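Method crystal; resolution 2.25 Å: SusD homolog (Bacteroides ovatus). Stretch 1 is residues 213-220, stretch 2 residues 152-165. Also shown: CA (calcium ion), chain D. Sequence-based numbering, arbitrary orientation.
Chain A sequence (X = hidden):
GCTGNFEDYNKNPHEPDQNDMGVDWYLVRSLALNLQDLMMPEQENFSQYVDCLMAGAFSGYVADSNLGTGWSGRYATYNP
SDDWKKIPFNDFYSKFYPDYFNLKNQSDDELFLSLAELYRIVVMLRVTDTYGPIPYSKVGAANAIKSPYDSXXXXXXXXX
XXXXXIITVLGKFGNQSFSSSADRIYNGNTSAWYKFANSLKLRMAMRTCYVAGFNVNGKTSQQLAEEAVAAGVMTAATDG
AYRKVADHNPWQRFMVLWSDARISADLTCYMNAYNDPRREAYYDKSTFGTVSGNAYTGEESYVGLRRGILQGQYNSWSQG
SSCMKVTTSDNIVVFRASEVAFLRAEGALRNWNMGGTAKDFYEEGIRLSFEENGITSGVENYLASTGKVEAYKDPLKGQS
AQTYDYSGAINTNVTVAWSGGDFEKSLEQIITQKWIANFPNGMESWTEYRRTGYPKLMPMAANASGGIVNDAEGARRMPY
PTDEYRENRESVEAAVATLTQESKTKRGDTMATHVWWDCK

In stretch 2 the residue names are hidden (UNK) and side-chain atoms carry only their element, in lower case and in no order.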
# COMPACT_ATOMS: atom_id res chain seq x y z
N GLY A 213 4.44 23.90 8.39
CA GLY A 213 5.52 24.64 7.73
C GLY A 213 6.37 23.85 6.75
O GLY A 213 7.40 24.36 6.29
N PHE A 214 5.96 22.62 6.38
CA PHE A 214 6.74 21.84 5.44
C PHE A 214 6.80 22.51 4.07
O PHE A 214 5.77 22.94 3.52
CB PHE A 214 6.21 20.39 5.30
CG PHE A 214 6.92 19.59 4.21
CD1 PHE A 214 8.25 19.23 4.34
CD2 PHE A 214 6.27 19.28 3.02
CE1 PHE A 214 8.90 18.51 3.34
CE2 PHE A 214 6.92 18.57 2.02
CZ PHE A 214 8.23 18.18 2.19
N ASN A 215 8.00 22.57 3.51
CA ASN A 215 8.24 23.08 2.17
C ASN A 215 9.52 22.46 1.61
O ASN A 215 10.38 22.03 2.37
CB ASN A 215 8.30 24.64 2.14
CG ASN A 215 9.55 25.20 2.76
OD1 ASN A 215 10.55 25.46 2.09
ND2 ASN A 215 9.54 25.33 4.08
N VAL A 216 9.60 22.38 0.28
CA VAL A 216 10.75 21.90 -0.49
C VAL A 216 11.14 23.07 -1.38
O VAL A 216 10.42 23.39 -2.32
CB VAL A 216 10.49 20.60 -1.29
CG1 VAL A 216 11.76 20.12 -1.98
CG2 VAL A 216 9.93 19.51 -0.40
N ASN A 217 12.26 23.76 -1.03
CA ASN A 217 12.76 24.94 -1.74
C ASN A 217 11.66 26.02 -1.85
O ASN A 217 11.48 26.61 -2.93
CB ASN A 217 13.31 24.56 -3.12
CG ASN A 217 14.39 23.51 -3.07
OD1 ASN A 217 15.26 23.55 -2.21
ND2 ASN A 217 14.35 22.56 -3.99
N GLY A 218 10.93 26.23 -0.74
CA GLY A 218 9.87 27.23 -0.67
C GLY A 218 8.51 26.74 -1.12
O GLY A 218 7.52 27.45 -0.92
N LYS A 219 8.42 25.54 -1.73
CA LYS A 219 7.15 24.96 -2.21
C LYS A 219 6.48 24.17 -1.10
O LYS A 219 7.04 23.20 -0.62
CB LYS A 219 7.37 24.05 -3.43
CG LYS A 219 7.93 24.73 -4.68
CD LYS A 219 8.34 23.61 -5.66
CE LYS A 219 8.70 24.05 -7.05
NZ LYS A 219 8.63 22.90 -8.00
N THR A 220 5.29 24.59 -0.70
CA THR A 220 4.50 23.92 0.35
C THR A 220 3.81 22.68 -0.20
O THR A 220 3.80 22.47 -1.43
CB THR A 220 3.44 24.90 0.90
OG1 THR A 220 2.55 25.22 -0.16
CG2 THR A 220 4.06 26.18 1.47
N UNK A 152 13.22 11.32 7.97
CA UNK A 152 12.19 11.11 6.99
C UNK A 152 11.93 12.42 6.20
O UNK A 152 11.76 12.38 4.98
c UNK A 152 8.66 9.62 7.19
o UNK A 152 7.86 10.26 7.88
n UNK A 152 8.45 8.37 6.83
c UNK A 152 9.86 10.26 6.59
c UNK A 152 10.91 10.58 7.63
N UNK A 153 11.99 13.58 6.88
CA UNK A 153 11.82 14.88 6.24
C UNK A 153 12.88 15.12 5.15
O UNK A 153 12.53 15.58 4.05
c UNK A 153 11.86 16.02 7.24
c UNK A 153 11.49 18.56 7.35
c UNK A 153 11.59 17.35 6.50
o UNK A 153 11.52 18.49 8.58
n UNK A 153 11.36 19.69 6.70
N UNK A 154 14.15 14.81 5.44
CA UNK A 154 15.24 14.93 4.47
C UNK A 154 15.05 13.95 3.30
O UNK A 154 15.34 14.32 2.16
c UNK A 154 16.60 14.70 5.14
N UNK A 155 14.50 12.75 3.56
CA UNK A 155 14.21 11.74 2.51
C UNK A 155 13.13 12.29 1.58
O UNK A 155 13.34 12.32 0.36
c UNK A 155 13.38 9.41 2.01
c UNK A 155 13.82 10.38 3.11
c UNK A 155 14.97 9.78 3.93
N UNK A 156 11.99 12.78 2.15
CA UNK A 156 10.89 13.35 1.37
C UNK A 156 11.35 14.58 0.57
O UNK A 156 11.02 14.69 -0.60
c UNK A 156 8.66 12.59 2.36
c UNK A 156 7.43 12.72 1.73
c UNK A 156 6.48 11.70 1.78
c UNK A 156 8.93 11.40 3.05
c UNK A 156 7.97 10.38 3.13
o UNK A 156 5.81 9.53 2.51
c UNK A 156 9.70 13.70 2.28
c UNK A 156 6.75 10.53 2.48
N UNK A 157 12.14 15.48 1.19
CA UNK A 157 12.63 16.70 0.53
C UNK A 157 13.54 16.36 -0.66
O UNK A 157 13.36 16.93 -1.73
c UNK A 157 13.34 17.61 1.51
N UNK A 158 14.48 15.40 -0.48
CA UNK A 158 15.37 14.99 -1.57
C UNK A 158 14.55 14.32 -2.70
O UNK A 158 14.69 14.69 -3.86
c UNK A 158 18.63 12.87 -1.75
c UNK A 158 16.50 14.08 -1.08
n UNK A 158 19.40 12.56 -4.13
c UNK A 158 19.11 11.90 -2.82
c UNK A 158 17.40 13.63 -2.20
N UNK A 159 13.65 13.40 -2.36
CA UNK A 159 12.78 12.71 -3.31
C UNK A 159 11.95 13.67 -4.13
O UNK A 159 11.90 13.53 -5.35
c UNK A 159 12.29 7.82 -1.00
se UNK A 159 11.17 9.37 -1.14
c UNK A 159 12.49 10.44 -2.11
c UNK A 159 11.82 11.73 -2.60
N UNK A 160 11.31 14.65 -3.47
CA UNK A 160 10.43 15.62 -4.14
C UNK A 160 11.23 16.52 -5.08
O UNK A 160 10.79 16.77 -6.20
c UNK A 160 7.81 16.26 -1.30
c UNK A 160 7.17 15.73 -3.70
c UNK A 160 8.31 15.69 -2.64
c UNK A 160 9.58 16.43 -3.14
N UNK A 161 12.44 16.92 -4.66
CA UNK A 161 13.33 17.75 -5.47
C UNK A 161 13.84 16.97 -6.70
O UNK A 161 13.88 17.51 -7.80
o UNK A 161 16.17 20.12 -3.28
c UNK A 161 14.49 18.22 -4.60
o UNK A 161 17.63 20.08 -4.93
c UNK A 161 15.51 19.08 -5.33
c UNK A 161 16.51 19.80 -4.44
N UNK A 162 14.23 15.70 -6.51
CA UNK A 162 14.68 14.85 -7.61
C UNK A 162 13.52 14.53 -8.55
O UNK A 162 13.71 14.53 -9.77
o UNK A 162 17.28 14.91 -6.55
c UNK A 162 15.36 13.56 -7.09
c UNK A 162 16.70 13.80 -6.39
o UNK A 162 17.13 12.91 -5.63
N UNK A 163 12.30 14.33 -7.99
CA UNK A 163 11.10 14.05 -8.78
C UNK A 163 10.79 15.23 -9.73
O UNK A 163 10.45 14.99 -10.89
c UNK A 163 9.92 13.75 -7.84
c UNK A 163 8.63 13.22 -8.46
c UNK A 163 8.91 12.09 -9.44
c UNK A 163 7.68 12.82 -7.38
N UNK A 164 10.96 16.50 -9.26
CA UNK A 164 10.78 17.70 -10.10
C UNK A 164 11.72 17.66 -11.33
O UNK A 164 11.29 18.02 -12.43
c UNK A 164 11.03 18.98 -9.30
o UNK A 164 8.67 19.29 -9.22
o UNK A 164 9.90 20.42 -7.78
c UNK A 164 9.77 19.60 -8.72
N UNK A 165 12.96 17.19 -11.15
CA UNK A 165 13.93 17.08 -12.25
C UNK A 165 13.55 15.94 -13.18
O UNK A 165 13.68 16.10 -14.39
n UNK A 165 16.60 17.97 -9.90
o UNK A 165 15.49 19.32 -11.30
c UNK A 165 15.37 16.94 -11.72
c UNK A 165 15.83 18.17 -10.96
CA CA D . 17.39 24.12 -1.52
O HOH W 1 11.99 20.22 3.88
O HOH W 2 18.22 21.79 -2.20
O HOH W 3 12.56 21.70 -6.37
O HOH W 4 19.37 22.82 -0.12
O HOH W 5 16.19 26.45 -1.09

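Position 152 carries three side-chain carbons, the third bearing one oxygen and one nitrogen, and lies out of reach of stretch 1; it is Q152. Position 153 repeats this pattern, but its terminal nitrogen comes near the edge of the F214 ring. This is Q153, with NE2 3.9 Å from F214 CD1. The same NE2 donates to water 1 (2.9 Å), which in turn donates to the backbone O of N215 (2.9 Å).

At position 154 a single carbon points away from stretch 1, giving A154. Position 155 has one carbon carrying two more, and its short fork, V155, is buried without touching stretch 1. A six-carbon ring bearing one oxygen follows a single carbon at position 156; this is Y156, whose CB points toward stretch 1 while the ring leads away. Position 157 again has one carbon, 4.3 Å from V216 CG2, and is A157. Its small side chain accompanies a close approach of the backbones, with CA 5.6 Å from V216 CA, and V216 CG1 lies 3.6 Å from A157 O.

Four carbons in a row ending in nitrogen identify position 158 as K158, directed away from stretch 1. Position 159 holds two carbons, a selenium and a last carbon, unbranched: selenomethionine, M159, buried and out of reach. The four carbons of position 160, forked at the second, meet both F214 and V216. This is L160, whose CD1 lies 4.0 Å from F214 CZ and 4.0 Å from V216 CG2.

Position 161 has three carbons, the third carrying two oxygens, one of them near the amide of N217. It is E161, and N217 ND2 donates to its OE1 (3.1 Å). Position 162 has two carbons, the second with two oxygens; D162 does not reach stretch 1, but its OD2 forms a salt bridge with K158 NZ (2.7 Å). Position 163, four carbons forked at the second, is the buried L163. Two carbons ending in two oxygens at position 164 face the K219 amine: D164, whose OD2 pairs with K219 NZ at 2.8 Å. Position 165, two carbons ending in one oxygen and one nitrogen, is the exposed N165.

The contact combines an apolar centre with polar anchors. F214 and V216 pack against A157 and L160, while the type I' turn from V216 to K219 carries N217 and K219 to the acids. N217 OD1 binds calcium at 2.3 Å, leaving ND2 for E161; water 2 binds the same ion and donates to E161 OE1 (2.9 Å), joining the helix to the metal site.

Stretch 2 (152-165) QQAVYAKMLEDLDN
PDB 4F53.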